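Local structure of hexokinase (Schistosoma mansoni, 1BDG) at residues A[118-123]-A[183-188]; A[202-207]-A[430-435]; A[13-18]-A[299-304]. The protein catalyses the ATP-dependent phosphorylation of glucose and other hexoses to their 6-phosphates, the first step of glycolysis, and works as a monomer. All blocks are in the same frame, centred on the assembly; numbering follows the deposited sequence.

Contact 1 of 3, residues A[118-123]-A[183-188]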
loop_
_atom_site.group_PDB
_atom_site.type_symbol
_atom_site.label_atom_id
_atom_site.label_comp_id
_atom_site.label_asym_id
_atom_site.label_seq_id
_atom_site.Cartn_x
_atom_site.Cartn_y
_atom_site.Cartn_z
ATOM N N TYR A 118 20.772 -10.231 -3.373
ATOM C CA TYR A 118 19.951 -11.128 -2.579
ATOM C C TYR A 118 18.778 -11.641 -3.435
ATOM O O TYR A 118 18.530 -12.856 -3.517
ATOM C CB TYR A 118 19.443 -10.427 -1.311
ATOM C CG TYR A 118 18.628 -11.341 -0.427
ATOM C CD1 TYR A 118 19.240 -12.174 0.515
ATOM C CD2 TYR A 118 17.250 -11.447 -0.600
ATOM C CE1 TYR A 118 18.495 -13.097 1.248
ATOM C CE2 TYR A 118 16.507 -12.352 0.118
ATOM C CZ TYR A 118 17.130 -13.174 1.031
ATOM O OH TYR A 118 16.366 -14.087 1.691
ATOM N N ILE A 119 18.094 -10.720 -4.113
ATOM C CA ILE A 119 16.953 -11.081 -4.968
ATOM C C ILE A 119 17.327 -12.247 -5.883
ATOM O O ILE A 119 16.662 -13.295 -5.865
ATOM C CB ILE A 119 16.458 -9.866 -5.826
ATOM C CG1 ILE A 119 15.886 -8.776 -4.921
ATOM C CG2 ILE A 119 15.422 -10.308 -6.830
ATOM C CD1 ILE A 119 14.718 -9.221 -4.149
ATOM N N ALA A 120 18.401 -12.078 -6.652
ATOM C CA ALA A 120 18.850 -13.136 -7.552
ATOM C C ALA A 120 19.245 -14.412 -6.766
ATOM O O ALA A 120 18.775 -15.503 -7.100
ATOM C CB ALA A 120 20.002 -12.650 -8.404
ATOM N N GLU A 121 20.066 -14.264 -5.716
ATOM C CA GLU A 121 20.515 -15.384 -4.871
ATOM C C GLU A 121 19.301 -16.287 -4.610
ATOM O O GLU A 121 19.313 -17.475 -4.923
ATOM C CB GLU A 121 21.053 -14.835 -3.532
ATOM C CG GLU A 121 21.914 -15.793 -2.657
ATOM C CD GLU A 121 21.115 -16.750 -1.735
ATOM O OE1 GLU A 121 20.746 -17.855 -2.218
ATOM O OE2 GLU A 121 20.903 -16.417 -0.525
ATOM N N THR A 122 18.230 -15.656 -4.127
ATOM C CA THR A 122 16.957 -16.296 -3.803
ATOM C C THR A 122 16.253 -16.982 -4.982
ATOM O O THR A 122 15.997 -18.190 -4.937
ATOM C CB THR A 122 16.025 -15.267 -3.157
ATOM O OG1 THR A 122 16.127 -15.352 -1.727
ATOM C CG2 THR A 122 14.598 -15.473 -3.595
ATOM N N LEU A 123 15.906 -16.217 -6.017
ATOM C CA LEU A 123 15.245 -16.772 -7.209
ATOM C C LEU A 123 15.956 -18.030 -7.724
ATOM O O LEU A 123 15.301 -18.995 -8.135
ATOM C CB LEU A 123 15.211 -15.722 -8.328
ATOM C CG LEU A 123 14.859 -16.167 -9.749
ATOM C CD1 LEU A 123 13.425 -16.673 -9.802
ATOM C CD2 LEU A 123 15.058 -15.008 -10.711
ATOM N N ASP A 183 22.359 -11.939 -14.159
ATOM C CA ASP A 183 23.429 -12.394 -15.057
ATOM C C ASP A 183 24.637 -12.913 -14.235
ATOM O O ASP A 183 25.206 -13.967 -14.536
ATOM C CB ASP A 183 23.865 -11.253 -16.005
ATOM C CG ASP A 183 22.771 -10.848 -16.993
ATOM O OD1 ASP A 183 21.846 -11.650 -17.251
ATOM O OD2 ASP A 183 22.831 -9.713 -17.505
ATOM N N LYS A 184 24.984 -12.197 -13.166
ATOM C CA LYS A 184 26.095 -12.579 -12.301
ATOM C C LYS A 184 25.768 -13.887 -11.566
ATOM O O LYS A 184 26.526 -14.324 -10.705
ATOM C CB LYS A 184 26.404 -11.456 -11.292
ATOM C CG LYS A 184 26.897 -10.139 -11.915
ATOM N N ARG A 185 24.608 -14.475 -11.853
ATOM C CA ARG A 185 24.212 -15.747 -11.235
ATOM C C ARG A 185 23.856 -16.740 -12.344
ATOM O O ARG A 185 23.127 -17.703 -12.134
ATOM C CB ARG A 185 23.027 -15.567 -10.252
ATOM C CG ARG A 185 23.416 -15.106 -8.832
ATOM C CD ARG A 185 23.928 -16.259 -7.923
ATOM N NE ARG A 185 25.069 -16.983 -8.501
ATOM C CZ ARG A 185 26.358 -16.793 -8.181
ATOM N NH1 ARG A 185 26.707 -15.895 -7.254
ATOM N NH2 ARG A 185 27.307 -17.464 -8.844
ATOM N N GLU A 186 24.347 -16.469 -13.541
ATOM C CA GLU A 186 24.113 -17.336 -14.684
ATOM C C GLU A 186 22.676 -17.800 -14.900
ATOM O O GLU A 186 22.438 -18.945 -15.309
ATOM C CB GLU A 186 25.045 -18.540 -14.612
ATOM C CG GLU A 186 26.459 -18.233 -15.115
ATOM C CD GLU A 186 27.508 -18.675 -14.139
ATOM O OE1 GLU A 186 27.649 -19.912 -13.960
ATOM O OE2 GLU A 186 28.168 -17.789 -13.549
ATOM N N LEU A 187 21.717 -16.925 -14.618
ATOM C CA LEU A 187 20.319 -17.266 -14.819
ATOM C C LEU A 187 19.868 -16.700 -16.171
ATOM O O LEU A 187 20.124 -15.542 -16.487
ATOM C CB LEU A 187 19.492 -16.711 -13.662
ATOM C CG LEU A 187 19.812 -17.357 -12.305
ATOM C CD1 LEU A 187 19.235 -16.527 -11.156
ATOM C CD2 LEU A 187 19.246 -18.753 -12.285
ATOM N N ASN A 188 19.244 -17.526 -16.994
ATOM C CA ASN A 188 18.791 -17.062 -18.295
ATOM C C ASN A 188 17.474 -16.276 -18.209
ATOM O O ASN A 188 16.413 -16.774 -18.626
ATOM C CB ASN A 188 18.656 -18.261 -19.258
#
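Leu187 reaches across to helix 112-129 with its CD1 methyl, which comes to the carbonyl oxygen of Ala120 and against the end of Leu123. CD1 of Leu187 stands 4.2 Å from the O of Ala120 and 4.5 Å from CD2 of Leu123, a loose methyl-to-methyl touch. One turn back, Ala120 meets the aliphatic stem of Arg185: the CB of Ala120 is 4.2 Å from the CG of Arg185. Alanine suits this place because its single methyl allows the loop to approach closely, the CA atoms of Ala120 and Arg185 being 7.0 Å apart. The exposed arginine serves here through its CG methylene. The loop takes its shape from a Schellman motif that ends helix 174-183, with Glu186, at positive phi, as the C-prime residue. Leu182 itself packs on Ala120 and Leu123, so the apolar patch runs on from the helix into its cap. The contact thus packs helix 112-129 on the end of helix 174-183 within the predicted small subdomain. With contacts of carbon against carbon and carbonyl alone, the two segments are joined by van der Waals packing, which fixes closeness more than direction.

Contact 2 of 3, residues A[202-207]-A[430-435]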
loop_
_atom_site.group_PDB
_atom_site.type_symbol
_atom_site.label_atom_id
_atom_site.label_comp_id
_atom_site.label_asym_id
_atom_site.label_seq_id
_atom_site.Cartn_x
_atom_site.Cartn_y
_atom_site.Cartn_z
ATOM N N LEU A 202 -4.465 -4.490 -10.711
ATOM C CA LEU A 202 -5.487 -4.162 -11.712
ATOM C C LEU A 202 -5.502 -5.260 -12.781
ATOM O O LEU A 202 -6.564 -5.715 -13.174
ATOM C CB LEU A 202 -5.234 -2.782 -12.344
ATOM C CG LEU A 202 -6.384 -2.144 -13.160
ATOM C CD1 LEU A 202 -6.141 -0.653 -13.373
ATOM C CD2 LEU A 202 -6.583 -2.842 -14.492
ATOM N N ALA A 203 -4.324 -5.734 -13.192
ATOM C CA ALA A 203 -4.230 -6.809 -14.181
ATOM C C ALA A 203 -4.823 -8.153 -13.693
ATOM O O ALA A 203 -5.620 -8.767 -14.402
ATOM C CB ALA A 203 -2.794 -6.987 -14.627
ATOM N N SER A 204 -4.452 -8.621 -12.505
ATOM C CA SER A 204 -5.010 -9.879 -11.995
ATOM C C SER A 204 -6.521 -9.774 -11.959
ATOM O O SER A 204 -7.239 -10.750 -12.235
ATOM C CB SER A 204 -4.541 -10.171 -10.570
ATOM O OG SER A 204 -3.203 -10.621 -10.536
ATOM N N CYS A 205 -6.991 -8.577 -11.618
ATOM C CA CYS A 205 -8.408 -8.294 -11.511
ATOM C C CYS A 205 -9.140 -8.254 -12.848
ATOM O O CYS A 205 -10.249 -8.773 -12.953
ATOM C CB CYS A 205 -8.595 -6.985 -10.767
ATOM S SG CYS A 205 -10.318 -6.446 -10.562
ATOM N N ALA A 206 -8.522 -7.648 -13.861
ATOM C CA ALA A 206 -9.120 -7.536 -15.194
ATOM C C ALA A 206 -9.245 -8.925 -15.834
ATOM O O ALA A 206 -10.268 -9.246 -16.456
ATOM C CB ALA A 206 -8.274 -6.619 -16.070
ATOM N N LEU A 207 -8.204 -9.740 -15.654
ATOM C CA LEU A 207 -8.154 -11.107 -16.170
ATOM C C LEU A 207 -9.362 -11.918 -15.754
ATOM O O LEU A 207 -9.710 -12.900 -16.410
ATOM C CB LEU A 207 -6.911 -11.822 -15.649
ATOM C CG LEU A 207 -5.564 -11.475 -16.269
ATOM C CD1 LEU A 207 -4.416 -12.182 -15.535
ATOM C CD2 LEU A 207 -5.631 -11.891 -17.733
ATOM N N ARG A 430 -13.507 -6.153 -5.412
ATOM C CA ARG A 430 -13.254 -7.561 -5.696
ATOM C C ARG A 430 -11.816 -7.853 -5.260
ATOM O O ARG A 430 -10.869 -7.350 -5.865
ATOM C CB ARG A 430 -13.425 -7.792 -7.203
ATOM C CG ARG A 430 -13.413 -9.244 -7.691
ATOM C CD ARG A 430 -13.631 -9.287 -9.219
ATOM N NE ARG A 430 -14.244 -10.535 -9.694
ATOM C CZ ARG A 430 -13.669 -11.737 -9.630
ATOM N NH1 ARG A 430 -12.452 -11.861 -9.110
ATOM N NH2 ARG A 430 -14.320 -12.819 -10.067
ATOM N N LEU A 431 -11.644 -8.593 -4.167
ATOM C CA LEU A 431 -10.304 -8.923 -3.665
ATOM C C LEU A 431 -9.499 -9.671 -4.713
ATOM O O LEU A 431 -10.011 -10.573 -5.364
ATOM C CB LEU A 431 -10.389 -9.767 -2.385
ATOM C CG LEU A 431 -9.141 -10.589 -2.035
ATOM C CD1 LEU A 431 -8.410 -9.980 -0.867
ATOM C CD2 LEU A 431 -9.534 -12.007 -1.715
ATOM N N SER A 432 -8.235 -9.290 -4.862
ATOM C CA SER A 432 -7.326 -9.901 -5.825
ATOM C C SER A 432 -6.623 -11.139 -5.230
ATOM O O SER A 432 -5.403 -11.145 -4.969
ATOM C CB SER A 432 -6.307 -8.868 -6.266
ATOM O OG SER A 432 -5.350 -9.439 -7.119
ATOM N N GLU A 433 -7.399 -12.212 -5.108
ATOM C CA GLU A 433 -6.967 -13.475 -4.537
ATOM C C GLU A 433 -5.572 -14.002 -4.818
ATOM O O GLU A 433 -4.836 -14.293 -3.881
ATOM C CB GLU A 433 -7.973 -14.553 -4.890
ATOM C CG GLU A 433 -8.903 -14.924 -3.748
ATOM C CD GLU A 433 -10.002 -15.870 -4.205
ATOM O OE1 GLU A 433 -9.682 -17.053 -4.501
ATOM O OE2 GLU A 433 -11.178 -15.414 -4.287
ATOM N N ASP A 434 -5.205 -14.130 -6.094
ATOM C CA ASP A 434 -3.903 -14.695 -6.497
ATOM C C ASP A 434 -2.742 -13.699 -6.569
ATOM O O ASP A 434 -1.733 -13.949 -7.247
ATOM C CB ASP A 434 -4.061 -15.433 -7.835
ATOM N N GLY A 435 -2.914 -12.542 -5.935
ATOM C CA GLY A 435 -1.864 -11.532 -5.916
ATOM C C GLY A 435 -1.447 -10.941 -7.257
ATOM O O GLY A 435 -2.034 -11.234 -8.310
#
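Ser204 leaves helix 197-206 pointing at the turn that follows strand 426-431, and each of its side-chain atoms has a partner there. CB of Ser204 lies 3.6 Å from the OG of Ser432 and 3.5 Å from the carbonyl O of Gly435. One bond further, OG of Ser204 donates a hydrogen bond of 2.6 Å to that same O of Gly435. The donor comes from nearly beyond the end of the carbonyl (C=O...donor 153°), tilted 20° from its plane. OG is set beside the backbone N and anti to the carbonyl carbon (chi1 -75°), which carries it toward the turn. Serine fits this buried place, being small and able to donate to a main-chain oxygen. Ser432 begins a type I turn closed by Gly435 N to Ser432 O at 3.0 Å. Gly435 has positive phi, a conformation that glycine adopts easily. Next in the helix, Cys205 forms a disulfide with Cys212 of strand 212-218, the next strand in the chain. Gly435 lies close to Asp74 and Lys404, both of which probably bind ATP, so the arrangement is that of a strand-to-helix turn beside the probable nucleotide site in the actin-like ATPase fold of hexokinases.

Contact 3 of 3, residues A[13-18]-A[299-304]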
loop_
_atom_site.group_PDB
_atom_site.type_symbol
_atom_site.label_atom_id
_atom_site.label_comp_id
_atom_site.label_asym_id
_atom_site.label_seq_id
_atom_site.Cartn_x
_atom_site.Cartn_y
_atom_site.Cartn_z
ATOM N N VAL A 13 -11.431 11.359 24.963
ATOM C CA VAL A 13 -12.315 11.740 23.880
ATOM C C VAL A 13 -11.933 13.102 23.298
ATOM O O VAL A 13 -11.768 13.255 22.091
ATOM C CB VAL A 13 -13.771 11.748 24.335
ATOM C CG1 VAL A 13 -14.658 12.421 23.273
ATOM C CG2 VAL A 13 -14.222 10.311 24.591
ATOM N N GLU A 14 -11.703 14.061 24.184
ATOM C CA GLU A 14 -11.356 15.421 23.808
ATOM C C GLU A 14 -10.016 15.510 23.062
ATOM O O GLU A 14 -9.858 16.308 22.129
ATOM C CB GLU A 14 -11.353 16.285 25.074
ATOM C CG GLU A 14 -11.709 17.739 24.844
ATOM C CD GLU A 14 -13.043 17.910 24.135
ATOM O OE1 GLU A 14 -13.883 16.968 24.199
ATOM O OE2 GLU A 14 -13.244 18.982 23.504
ATOM N N ILE A 15 -9.067 14.674 23.460
ATOM C CA ILE A 15 -7.735 14.654 22.850
ATOM C C ILE A 15 -7.802 14.004 21.465
ATOM O O ILE A 15 -7.222 14.513 20.489
ATOM C CB ILE A 15 -6.718 13.907 23.795
ATOM C CG1 ILE A 15 -6.600 14.681 25.112
ATOM C CG2 ILE A 15 -5.347 13.723 23.126
ATOM C CD1 ILE A 15 -6.250 13.844 26.294
ATOM N N LEU A 16 -8.549 12.903 21.373
ATOM C CA LEU A 16 -8.707 12.180 20.112
ATOM C C LEU A 16 -9.793 12.743 19.200
ATOM O O LEU A 16 -10.011 12.243 18.102
ATOM C CB LEU A 16 -8.948 10.696 20.373
ATOM C CG LEU A 16 -7.790 10.032 21.107
ATOM C CD1 LEU A 16 -8.093 8.576 21.269
ATOM C CD2 LEU A 16 -6.503 10.230 20.330
ATOM N N LYS A 17 -10.418 13.836 19.617
ATOM C CA LYS A 17 -11.466 14.448 18.805
ATOM C C LYS A 17 -10.992 14.872 17.401
ATOM O O LYS A 17 -11.717 14.706 16.429
ATOM C CB LYS A 17 -12.142 15.603 19.561
ATOM C CG LYS A 17 -13.559 15.876 19.102
ATOM C CD LYS A 17 -14.347 16.727 20.069
ATOM C CE LYS A 17 -15.568 17.261 19.333
ATOM N NZ LYS A 17 -16.500 18.099 20.133
ATOM N N PRO A 18 -9.751 15.368 17.263
ATOM C CA PRO A 18 -9.287 15.768 15.933
ATOM C C PRO A 18 -9.251 14.637 14.924
ATOM O O PRO A 18 -8.978 14.890 13.758
ATOM C CB PRO A 18 -7.889 16.302 16.207
ATOM C CG PRO A 18 -8.055 16.925 17.521
ATOM C CD PRO A 18 -8.800 15.839 18.277
ATOM N N ILE A 299 -0.772 6.675 22.936
ATOM C CA ILE A 299 -0.514 6.067 24.242
ATOM C C ILE A 299 0.615 6.797 24.950
ATOM O O ILE A 299 0.369 7.470 25.952
ATOM C CB ILE A 299 -0.195 4.556 24.130
ATOM C CG1 ILE A 299 -1.454 3.799 23.698
ATOM C CG2 ILE A 299 0.267 4.004 25.478
ATOM C CD1 ILE A 299 -1.221 2.322 23.476
ATOM N N VAL A 300 1.836 6.680 24.440
ATOM C CA VAL A 300 2.978 7.380 25.042
ATOM C C VAL A 300 2.606 8.831 25.479
ATOM O O VAL A 300 3.000 9.281 26.566
ATOM C CB VAL A 300 4.194 7.363 24.085
ATOM C CG1 VAL A 300 5.249 8.361 24.521
ATOM C CG2 VAL A 300 4.785 5.966 24.044
ATOM N N TYR A 301 1.798 9.526 24.676
ATOM C CA TYR A 301 1.356 10.873 25.018
ATOM C C TYR A 301 0.441 10.815 26.242
ATOM O O TYR A 301 0.601 11.584 27.195
ATOM C CB TYR A 301 0.576 11.506 23.865
ATOM C CG TYR A 301 -0.128 12.779 24.267
ATOM C CD1 TYR A 301 0.594 13.899 24.680
ATOM C CD2 TYR A 301 -1.528 12.861 24.275
ATOM C CE1 TYR A 301 -0.054 15.070 25.089
ATOM C CE2 TYR A 301 -2.187 14.032 24.689
ATOM C CZ TYR A 301 -1.437 15.127 25.092
ATOM O OH TYR A 301 -2.062 16.280 25.492
ATOM N N LEU A 302 -0.547 9.922 26.186
ATOM C CA LEU A 302 -1.514 9.732 27.263
ATOM C C LEU A 302 -0.826 9.350 28.563
ATOM O O LEU A 302 -1.325 9.664 29.640
ATOM C CB LEU A 302 -2.500 8.623 26.896
ATOM C CG LEU A 302 -3.629 8.947 25.928
ATOM C CD1 LEU A 302 -4.294 7.656 25.433
ATOM C CD2 LEU A 302 -4.621 9.886 26.617
ATOM N N VAL A 303 0.292 8.639 28.460
ATOM C CA VAL A 303 1.030 8.215 29.636
ATOM C C VAL A 303 1.767 9.365 30.304
ATOM O O VAL A 303 1.864 9.399 31.534
ATOM C CB VAL A 303 1.996 7.031 29.322
ATOM C CG1 VAL A 303 3.184 7.030 30.269
ATOM C CG2 VAL A 303 1.252 5.704 29.451
ATOM N N GLU A 304 2.260 10.330 29.532
ATOM C CA GLU A 304 2.953 11.440 30.179
ATOM C C GLU A 304 2.000 12.457 30.758
ATOM O O GLU A 304 2.408 13.348 31.501
ATOM C CB GLU A 304 3.980 12.105 29.267
ATOM C CG GLU A 304 3.459 12.659 27.992
ATOM C CD GLU A 304 4.388 13.698 27.461
ATOM O OE1 GLU A 304 5.400 13.330 26.811
ATOM O OE2 GLU A 304 4.111 14.888 27.736
#
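Ile15, on the last turns of helix 5-16, carries the first segment's contact with helix 288-304. CG2 of Ile15 comes to the edge of the Tyr301 ring, near the ring plane, 3.5 Å from CE2 and 4.1 Å from CD2 of that tyrosine. The methyl therefore meets the rim of the aromatic system instead of lying over its face. CG2 is placed anti to the backbone N of Ile15, while CG1 takes the position beside that N (chi1 -63°) and carries CD1 of Ile15 to Leu302, whose CD2 is 4.3 Å away. A beta-branched isoleucine suits the site because its two arms can serve two partners at once. Tyr301, its CG anti to the backbone N (chi1 169°), extends its ring toward the first helix. Leu302 brings its branched end to the contact and also packs on Ile362 of helix 357-389. Following Ile15, Leu16 turns to the same long helix, touching Tyr365 and Met369; Ile15 and Leu16 both touch Phe266 of helix 265-272. With Ile15 and Leu302 9.1 Å apart at their CA atoms, this is a side-chain-mediated helix-helix packing in a largely helical cluster, joining the N-terminal helix to the predicted large subdomain.

In the fold
The three contacts spread along the elongated monomer. Contact 1 joins helix 112-129 to the loop leading into strand 189-195, an outer strand of the five-stranded sheet. Contact 2 follows it along the chain, their centres 28 Å apart, at the end of strand 426-431, an edge of the six-stranded sheet. These two belong to the predicted small and large subdomains, the lobes between which hexokinases bind glucose, and contact 2 lies nearest the probable ATP-binding residues. Contact 3 is in the helical part on the far side of the chain's centre, 49 Å from contact 1 and 39 Å from contact 2 between centres. Its segments alternate in sequence with those of contact 2 and bracket both segments of contact 1.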